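Local structure of C alpha-dehydrogenase (Sphingobium sp. SYK-6, 4YAG) at residues 36-41 and 199-204; 62-67 and 112-117. The protein binds NADH and acts as a short-chain dehydrogenase/reductase, a C alpha-dehydrogenase of the lignin beta-aryl ether cleavage pathway. One frame throughout, in Å; residues are numbered along the deposited sequence.

Contact 1: 36-41 and 199-204; sequences DIRQDH and GQNRPE. With NAI (1,4-dihydronicotinamide adenine dinucleotide), chain C.
The guanidinium of Arg38 is a flat group flanked on both faces: Gln200 OE1 sits over its centre on one, and His41 NE2 lies toward the rim of the other. This is the adenosine side of the cofactor site of a Rossmann fold, where the loop after strand 31-36 meets the end of helix 198-201. At the edge of the guanidinium, Asn201 OD1 receives NH1 of Arg38 at 2.8 Å on a lone pair, the bond nearly straight (167°). Asp40 takes another part of that edge side-on, NE reaching OD1 and NH2 reaching OD2. The bends of the Arg38 chain at chi2 (-81°) and chi3 (-62°) bring NE round to Asp40 OD1. Gln200 makes no hydrogen bond to it: OE1 is 3.4 Å from Arg38 NH2, but the angle is poor, and the two side chains cross at about a right angle. Glu197 is a second anionic partner of the Arg38 guanidinium, after Asp40, through NH1, and also bonds His41 NE2, consistent with a small charge network that fixes both groups.

The His41 ring in turn carries Arg38 CB above one face, while its ND1 donates to O3B of NADH at 2.8 Å. Asp36 completes the grip on the ribose, with OD1 accepting from O2B and OD2 from O3B, an acidic end to the second strand that is a familiar mark of NAD(H)-preferring dehydrogenases. Its OD1 also accepts from Arg38 N through the anti lone pair, forming an Asx turn. Ile37 lies against the adenine, its CG2 3.7 Å from C4A of NADH. Beyond the base, Ile37 CD1 meets Pro203 CG at 4.1 Å.

Contact 2: 62-67 and 112-117; sequences RLDVSD and LAINLM. With NAI (1,4-dihydronicotinamide adenine dinucleotide), chain C.
The end of the Ile114 side chain, CD1, touches Asp64 and Ser66 in the turn after strand 58-62, and the tight part of the contact gathers there. CD1 of Ile114 lies 3.5 Å from Ser66 OG. It also touches N6A of NADH at 3.4 Å. Chi1 of Ile114 (-50°) sets CG1, the branch that carries CD1, anti to the carbonyl carbon. The other branch, CG2, meets Val65 CG2 at 4.2 Å and lies near N6A of NADH. Beside Ile114, where the two backbones come closest, Ser66 CB rests on Ala113 O and meets Ala113 CB at 3.9 Å. No hydrogen bond joins the two segments, so their direct union is van der Waals packing.

The polar work is done within the turn. Asp64 OD1 collects Ser66 OG on its syn side and Ser66 N from well above the carboxylate plane, both from the same face, and accepts N6A of the cofactor at 3.0 Å as well. Arg205 pairs with Asp64 OD2 and bonds Ser66 OG, which would be expected to steady the carboxylate.

The loose side belongs to Met117, which makes no close contact with 62-67 and whose end leads away to pack on Leu112 of the second subunit. A wider pi-type turn marks this part of the helix, with Leu112 O accepting from both Leu116 N and Met117 N. Val65 N gives N1A of NADH a nearly straight bond (164°), which together with Asp64 reads the adenine edge. This pairing of an Asp side chain with the next backbone N-H is a classical adenine-recognition feature of SDR enzymes.

From the N terminus, the chain runs through strand 31-36 into segment 36-41, then along helix 39-51 and strand 58-62 to segment 62-67. It crosses to helix 105-133, where contact 2 closes a loop of 44 intervening residues at 112-117. Only after strands 137-142 and 181-187 does it return, at 199-204, to close the much longer loop of contact 1. The smaller loop therefore lies wholly within the larger, without crossing it. The contacts also touch each other: Asp36 O probably bonds Leu63 N, and Pro203 packs on Asp64. Together they join the ends of two neighbouring strands to helices 105-133 and 198-201 around one NADH.

Contact 1: 36-41 and 199-204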
loop_
_atom_site.group_PDB
_atom_site.type_symbol
_atom_site.label_atom_id
_atom_site.label_comp_id
_atom_site.label_asym_id
_atom_site.label_seq_id
_atom_site.Cartn_x
_atom_site.Cartn_y
_atom_site.Cartn_z
ATOM N N ASP A 36 8.644 -2.001 21.206
ATOM C CA ASP A 36 8.292 -3.361 20.778
ATOM C C ASP A 36 7.030 -3.801 21.493
ATOM O O ASP A 36 6.782 -3.424 22.651
ATOM C CB ASP A 36 9.458 -4.296 21.113
ATOM C CG ASP A 36 9.516 -5.531 20.239
ATOM O OD1 ASP A 36 8.652 -6.420 20.410
ATOM O OD2 ASP A 36 10.448 -5.610 19.392
ATOM N N ILE A 37 6.268 -4.670 20.849
ATOM C CA ILE A 37 5.034 -5.159 21.430
ATOM C C ILE A 37 5.278 -6.346 22.383
ATOM O O ILE A 37 4.408 -6.704 23.170
ATOM C CB ILE A 37 4.022 -5.541 20.293
ATOM C CG1 ILE A 37 2.586 -5.545 20.816
ATOM C CG2 ILE A 37 4.380 -6.875 19.674
ATOM C CD1 ILE A 37 1.568 -5.693 19.697
ATOM N N ARG A 38 6.469 -6.940 22.321
ATOM C CA ARG A 38 6.797 -8.122 23.111
ATOM C C ARG A 38 7.645 -7.765 24.327
ATOM O O ARG A 38 8.815 -7.413 24.183
ATOM C CB ARG A 38 7.542 -9.133 22.241
ATOM C CG ARG A 38 6.643 -9.851 21.222
ATOM C CD ARG A 38 5.866 -11.002 21.820
ATOM N NE ARG A 38 6.742 -12.056 22.340
ATOM C CZ ARG A 38 7.270 -13.023 21.593
ATOM N NH1 ARG A 38 7.017 -13.080 20.284
ATOM N NH2 ARG A 38 8.074 -13.917 22.148
ATOM N N GLN A 39 7.051 -7.859 25.510
ATOM C CA GLN A 39 7.771 -7.539 26.735
ATOM C C GLN A 39 8.961 -8.462 26.924
ATOM O O GLN A 39 10.013 -8.014 27.398
ATOM C CB GLN A 39 6.864 -7.623 27.960
ATOM C CG GLN A 39 7.547 -7.088 29.234
ATOM C CD GLN A 39 7.931 -5.626 29.119
ATOM O OE1 GLN A 39 7.076 -4.751 28.969
ATOM N NE2 GLN A 39 9.233 -5.345 29.203
ATOM N N ASP A 40 8.819 -9.728 26.551
ATOM C CA ASP A 40 9.928 -10.667 26.731
ATOM C C ASP A 40 11.121 -10.325 25.826
ATOM O O ASP A 40 12.281 -10.437 26.257
ATOM C CB ASP A 40 9.489 -12.133 26.590
ATOM C CG ASP A 40 8.824 -12.446 25.262
ATOM O OD1 ASP A 40 8.365 -11.527 24.560
ATOM O OD2 ASP A 40 8.739 -13.644 24.924
ATOM N N HIS A 41 10.841 -9.881 24.602
ATOM C CA HIS A 41 11.899 -9.400 23.724
ATOM C C HIS A 41 12.585 -8.177 24.341
ATOM O O HIS A 41 13.814 -8.087 24.339
ATOM C CB HIS A 41 11.370 -9.056 22.317
ATOM C CG HIS A 41 10.948 -10.248 21.529
ATOM N ND1 HIS A 41 10.510 -10.146 20.208
ATOM C CD2 HIS A 41 10.892 -11.564 21.811
ATOM C CE1 HIS A 41 10.230 -11.322 19.745
ATOM N NE2 HIS A 41 10.433 -12.228 20.702
ATOM N N GLY A 199 2.605 -14.955 14.873
ATOM C CA GLY A 199 1.329 -15.284 15.482
ATOM C C GLY A 199 1.205 -14.757 16.903
ATOM O O GLY A 199 0.152 -14.244 17.290
ATOM N N GLN A 200 2.273 -14.888 17.678
ATOM C CA GLN A 200 2.326 -14.348 19.042
ATOM C C GLN A 200 2.262 -12.822 19.066
ATOM O O GLN A 200 1.912 -12.219 20.085
ATOM C CB GLN A 200 3.650 -14.696 19.727
ATOM C CG GLN A 200 3.878 -16.098 20.142
ATOM C CD GLN A 200 5.105 -16.165 21.042
ATOM O OE1 GLN A 200 5.100 -15.649 22.165
ATOM N NE2 GLN A 200 6.176 -16.743 20.532
ATOM N N ASN A 201 2.671 -12.196 17.972
ATOM C CA ASN A 201 2.833 -10.750 17.935
ATOM C C ASN A 201 1.585 -10.048 17.422
ATOM O O ASN A 201 1.474 -8.835 17.542
ATOM C CB ASN A 201 4.028 -10.345 17.061
ATOM C CG ASN A 201 5.327 -10.945 17.555
ATOM O OD1 ASN A 201 5.417 -11.344 18.717
ATOM N ND2 ASN A 201 6.348 -10.999 16.685
ATOM N N ARG A 202 0.655 -10.813 16.863
ATOM C CA ARG A 202 -0.582 -10.236 16.335
ATOM C C ARG A 202 -1.346 -9.549 17.465
ATOM O O ARG A 202 -1.631 -10.180 18.483
ATOM C CB ARG A 202 -1.458 -11.343 15.752
ATOM C CG ARG A 202 -2.766 -10.856 15.140
ATOM C CD ARG A 202 -3.667 -12.016 14.706
ATOM N NE ARG A 202 -3.249 -12.647 13.454
ATOM C CZ ARG A 202 -3.905 -12.592 12.287
ATOM N NH1 ARG A 202 -5.036 -11.907 12.142
ATOM N NH2 ARG A 202 -3.405 -13.228 11.236
ATOM N N PRO A 203 -1.671 -8.253 17.306
ATOM C CA PRO A 203 -2.423 -7.626 18.397
ATOM C C PRO A 203 -3.765 -8.304 18.648
ATOM O O PRO A 203 -4.379 -8.862 17.739
ATOM C CB PRO A 203 -2.616 -6.189 17.916
ATOM C CG PRO A 203 -1.460 -5.942 16.974
ATOM C CD PRO A 203 -1.244 -7.274 16.288
ATOM N N GLU A 204 -4.207 -8.263 19.898
ATOM C CA GLU A 204 -5.405 -8.981 20.307
ATOM C C GLU A 204 -6.619 -8.702 19.421
ATOM O O GLU A 204 -7.401 -9.602 19.110
ATOM C CB GLU A 204 -5.737 -8.646 21.769
ATOM C CG GLU A 204 -6.940 -9.413 22.324
ATOM C CD GLU A 204 -6.697 -10.911 22.397
ATOM O OE1 GLU A 204 -5.528 -11.322 22.597
ATOM O OE2 GLU A 204 -7.676 -11.677 22.246
HETATM P PA NAI C . 11.467 -10.070 14.364
HETATM O O1A NAI C . 10.131 -10.662 14.713
HETATM O O2A NAI C . 12.695 -10.798 14.873
HETATM O O5B NAI C . 11.540 -8.573 14.839
HETATM C C5B NAI C . 10.404 -7.763 14.754
HETATM C C4B NAI C . 10.100 -7.221 16.093
HETATM O O4B NAI C . 8.991 -6.294 15.859
HETATM C C3B NAI C . 9.689 -8.186 17.115
HETATM O O3B NAI C . 10.452 -8.052 18.332
HETATM C C2B NAI C . 8.274 -7.940 17.307
HETATM O O2B NAI C . 7.803 -8.247 18.628
HETATM C C1B NAI C . 8.080 -6.539 16.937
HETATM N N9A NAI C . 6.732 -6.219 16.548
HETATM C C8A NAI C . 5.868 -6.955 15.765
HETATM N N7A NAI C . 4.680 -6.340 15.681
HETATM C C5A NAI C . 4.738 -5.173 16.398
HETATM C C6A NAI C . 3.857 -4.130 16.689
HETATM N N6A NAI C . 2.531 -4.192 16.238
HETATM N N1A NAI C . 4.265 -3.088 17.458
HETATM C C2A NAI C . 5.527 -3.057 17.948
HETATM N N3A NAI C . 6.413 -4.034 17.703
HETATM C C4A NAI C . 6.048 -5.094 16.946
HETATM O O3 NAI C . 11.473 -10.073 12.778
HETATM P PN NAI C . 12.366 -9.249 11.718
HETATM O O1N NAI C . 13.611 -8.636 12.345
HETATM O O2N NAI C . 12.654 -10.238 10.616
HETATM O O5D NAI C . 11.365 -8.094 11.218
HETATM C C5D NAI C . 11.788 -6.738 11.057
HETATM C C4D NAI C . 11.294 -6.210 9.760
HETATM O O4D NAI C . 12.070 -6.846 8.679
HETATM C C3D NAI C . 9.883 -6.491 9.481
HETATM O O3D NAI C . 9.252 -5.291 8.989
HETATM C C2D NAI C . 9.885 -7.530 8.454
HETATM O O2D NAI C . 8.700 -7.468 7.651
HETATM C C1D NAI C . 11.068 -7.240 7.666
HETATM N N1N NAI C . 11.667 -8.248 6.872
HETATM C C2N NAI C . 12.304 -9.349 7.392
HETATM C C3N NAI C . 12.890 -10.269 6.538
HETATM C C7N NAI C . 13.589 -11.471 7.075
HETATM O O7N NAI C . 13.998 -12.387 6.329
HETATM N N7N NAI C . 13.865 -11.499 8.509
HETATM C C4N NAI C . 12.860 -10.105 5.163
HETATM C C5N NAI C . 12.264 -8.964 4.659
HETATM C C6N NAI C . 11.689 -8.048 5.502
#

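Contact 2: 62-67 and 112-117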
loop_
_atom_site.group_PDB
_atom_site.type_symbol
_atom_site.label_atom_id
_atom_site.label_comp_id
_atom_site.label_asym_id
_atom_site.label_seq_id
_atom_site.Cartn_x
_atom_site.Cartn_y
_atom_site.Cartn_z
ATOM N N ARG A 62 7.217 -0.583 25.695
ATOM C CA ARG A 62 6.291 -1.570 25.151
ATOM C C ARG A 62 5.128 -0.839 24.476
ATOM O O ARG A 62 4.416 -0.042 25.129
ATOM C CB ARG A 62 5.778 -2.482 26.252
ATOM C CG ARG A 62 4.850 -3.569 25.720
ATOM C CD ARG A 62 4.448 -4.538 26.779
ATOM N NE ARG A 62 3.442 -5.477 26.289
ATOM C CZ ARG A 62 2.126 -5.326 26.435
ATOM N NH1 ARG A 62 1.623 -4.268 27.069
ATOM N NH2 ARG A 62 1.307 -6.247 25.948
ATOM N N LEU A 63 4.907 -1.130 23.197
ATOM C CA LEU A 63 3.817 -0.503 22.470
ATOM C C LEU A 63 3.494 -1.299 21.223
ATOM O O LEU A 63 4.257 -2.156 20.805
ATOM C CB LEU A 63 4.140 0.946 22.091
ATOM C CG LEU A 63 5.382 1.241 21.271
ATOM C CD1 LEU A 63 5.259 0.821 19.812
ATOM C CD2 LEU A 63 5.705 2.745 21.329
ATOM N N ASP A 64 2.315 -1.016 20.685
ATOM C CA ASP A 64 1.853 -1.499 19.381
ATOM C C ASP A 64 1.928 -0.322 18.401
ATOM O O ASP A 64 1.261 0.695 18.624
ATOM C CB ASP A 64 0.410 -1.958 19.554
ATOM C CG ASP A 64 -0.259 -2.410 18.264
ATOM O OD1 ASP A 64 0.346 -2.384 17.180
ATOM O OD2 ASP A 64 -1.437 -2.820 18.374
ATOM N N VAL A 65 2.722 -0.445 17.336
ATOM C CA VAL A 65 2.922 0.654 16.373
ATOM C C VAL A 65 1.635 1.057 15.663
ATOM O O VAL A 65 1.559 2.148 15.084
ATOM C CB VAL A 65 4.000 0.334 15.309
ATOM C CG1 VAL A 65 5.373 0.189 15.972
ATOM C CG2 VAL A 65 3.639 -0.917 14.511
ATOM N N SER A 66 0.630 0.190 15.715
ATOM C CA SER A 66 -0.642 0.472 15.050
ATOM C C SER A 66 -1.625 1.186 15.976
ATOM O O SER A 66 -2.767 1.467 15.603
ATOM C CB SER A 66 -1.252 -0.788 14.428
ATOM O OG SER A 66 -1.634 -1.733 15.391
ATOM N N ASP A 67 -1.175 1.509 17.188
ATOM C CA ASP A 67 -1.987 2.257 18.150
ATOM C C ASP A 67 -1.486 3.703 18.171
ATOM O O ASP A 67 -0.406 4.012 18.708
ATOM C CB ASP A 67 -1.917 1.601 19.533
ATOM C CG ASP A 67 -2.807 2.282 20.565
ATOM O OD1 ASP A 67 -2.880 3.535 20.589
ATOM O OD2 ASP A 67 -3.394 1.549 21.401
ATOM N N LEU A 112 -2.063 -4.813 7.048
ATOM C CA LEU A 112 -1.904 -3.423 6.656
ATOM C C LEU A 112 -1.621 -2.519 7.847
ATOM O O LEU A 112 -0.823 -1.568 7.748
ATOM C CB LEU A 112 -3.101 -2.928 5.845
ATOM C CG LEU A 112 -3.231 -3.535 4.444
ATOM C CD1 LEU A 112 -4.607 -3.204 3.856
ATOM C CD2 LEU A 112 -2.124 -3.074 3.521
ATOM N N ALA A 113 -2.237 -2.830 8.986
ATOM C CA ALA A 113 -2.047 -2.002 10.184
ATOM C C ALA A 113 -0.605 -2.032 10.611
ATOM O O ALA A 113 -0.048 -1.000 10.915
ATOM C CB ALA A 113 -2.928 -2.441 11.338
ATOM N N ILE A 114 0.004 -3.209 10.686
ATOM C CA ILE A 114 1.347 -3.249 11.242
ATOM C C ILE A 114 2.355 -2.815 10.187
ATOM O O ILE A 114 3.202 -1.952 10.427
ATOM C CB ILE A 114 1.722 -4.645 11.786
ATOM C CG1 ILE A 114 0.641 -5.203 12.719
ATOM C CG2 ILE A 114 3.094 -4.586 12.464
ATOM C CD1 ILE A 114 0.130 -4.249 13.767
ATOM N N ASN A 115 2.268 -3.399 8.993
ATOM C CA ASN A 115 3.346 -3.243 8.022
ATOM C C ASN A 115 3.285 -1.958 7.185
ATOM O O ASN A 115 4.301 -1.539 6.638
ATOM C CB ASN A 115 3.425 -4.466 7.094
ATOM C CG ASN A 115 3.906 -5.726 7.804
ATOM O OD1 ASN A 115 4.387 -5.678 8.936
ATOM N ND2 ASN A 115 3.758 -6.870 7.147
ATOM N N LEU A 116 2.119 -1.322 7.113
ATOM C CA LEU A 116 1.997 -0.070 6.385
ATOM C C LEU A 116 1.634 1.073 7.332
ATOM O O LEU A 116 2.301 2.132 7.331
ATOM C CB LEU A 116 0.973 -0.194 5.248
ATOM C CG LEU A 116 0.717 1.113 4.485
ATOM C CD1 LEU A 116 1.995 1.743 3.965
ATOM C CD2 LEU A 116 -0.263 0.899 3.309
ATOM N N MET A 117 0.607 0.912 8.161
ATOM C CA MET A 117 0.233 2.006 9.042
ATOM C C MET A 117 1.264 2.205 10.168
ATOM O O MET A 117 1.385 3.296 10.692
ATOM C CB MET A 117 -1.192 1.847 9.598
ATOM C CG MET A 117 -1.718 3.113 10.267
ATOM S SD MET A 117 -1.635 4.592 9.200
ATOM C CE MET A 117 -2.812 4.143 7.962
HETATM P PA NAI C . 11.467 -10.070 14.364
HETATM O O1A NAI C . 10.131 -10.662 14.713
HETATM O O2A NAI C . 12.695 -10.798 14.873
HETATM O O5B NAI C . 11.540 -8.573 14.839
HETATM C C5B NAI C . 10.404 -7.763 14.754
HETATM C C4B NAI C . 10.100 -7.221 16.093
HETATM O O4B NAI C . 8.991 -6.294 15.859
HETATM C C3B NAI C . 9.689 -8.186 17.115
HETATM O O3B NAI C . 10.452 -8.052 18.332
HETATM C C2B NAI C . 8.274 -7.940 17.307
HETATM O O2B NAI C . 7.803 -8.247 18.628
HETATM C C1B NAI C . 8.080 -6.539 16.937
HETATM N N9A NAI C . 6.732 -6.219 16.548
HETATM C C8A NAI C . 5.868 -6.955 15.765
HETATM N N7A NAI C . 4.680 -6.340 15.681
HETATM C C5A NAI C . 4.738 -5.173 16.398
HETATM C C6A NAI C . 3.857 -4.130 16.689
HETATM N N6A NAI C . 2.531 -4.192 16.238
HETATM N N1A NAI C . 4.265 -3.088 17.458
HETATM C C2A NAI C . 5.527 -3.057 17.948
HETATM N N3A NAI C . 6.413 -4.034 17.703
HETATM C C4A NAI C . 6.048 -5.094 16.946
HETATM O O3 NAI C . 11.473 -10.073 12.778
HETATM P PN NAI C . 12.366 -9.249 11.718
HETATM O O1N NAI C . 13.611 -8.636 12.345
HETATM O O2N NAI C . 12.654 -10.238 10.616
HETATM O O5D NAI C . 11.365 -8.094 11.218
HETATM C C5D NAI C . 11.788 -6.738 11.057
HETATM C C4D NAI C . 11.294 -6.210 9.760
HETATM O O4D NAI C . 12.070 -6.846 8.679
HETATM C C3D NAI C . 9.883 -6.491 9.481
HETATM O O3D NAI C . 9.252 -5.291 8.989
HETATM C C2D NAI C . 9.885 -7.530 8.454
HETATM O O2D NAI C . 8.700 -7.468 7.651
HETATM C C1D NAI C . 11.068 -7.240 7.666
HETATM N N1N NAI C . 11.667 -8.248 6.872
HETATM C C2N NAI C . 12.304 -9.349 7.392
HETATM C C3N NAI C . 12.890 -10.269 6.538
HETATM C C7N NAI C . 13.589 -11.471 7.075
HETATM O O7N NAI C . 13.998 -12.387 6.329
HETATM N N7N NAI C . 13.865 -11.499 8.509
HETATM C C4N NAI C . 12.860 -10.105 5.163
HETATM C C5N NAI C . 12.264 -8.964 4.659
HETATM C C6N NAI C . 11.689 -8.048 5.502
#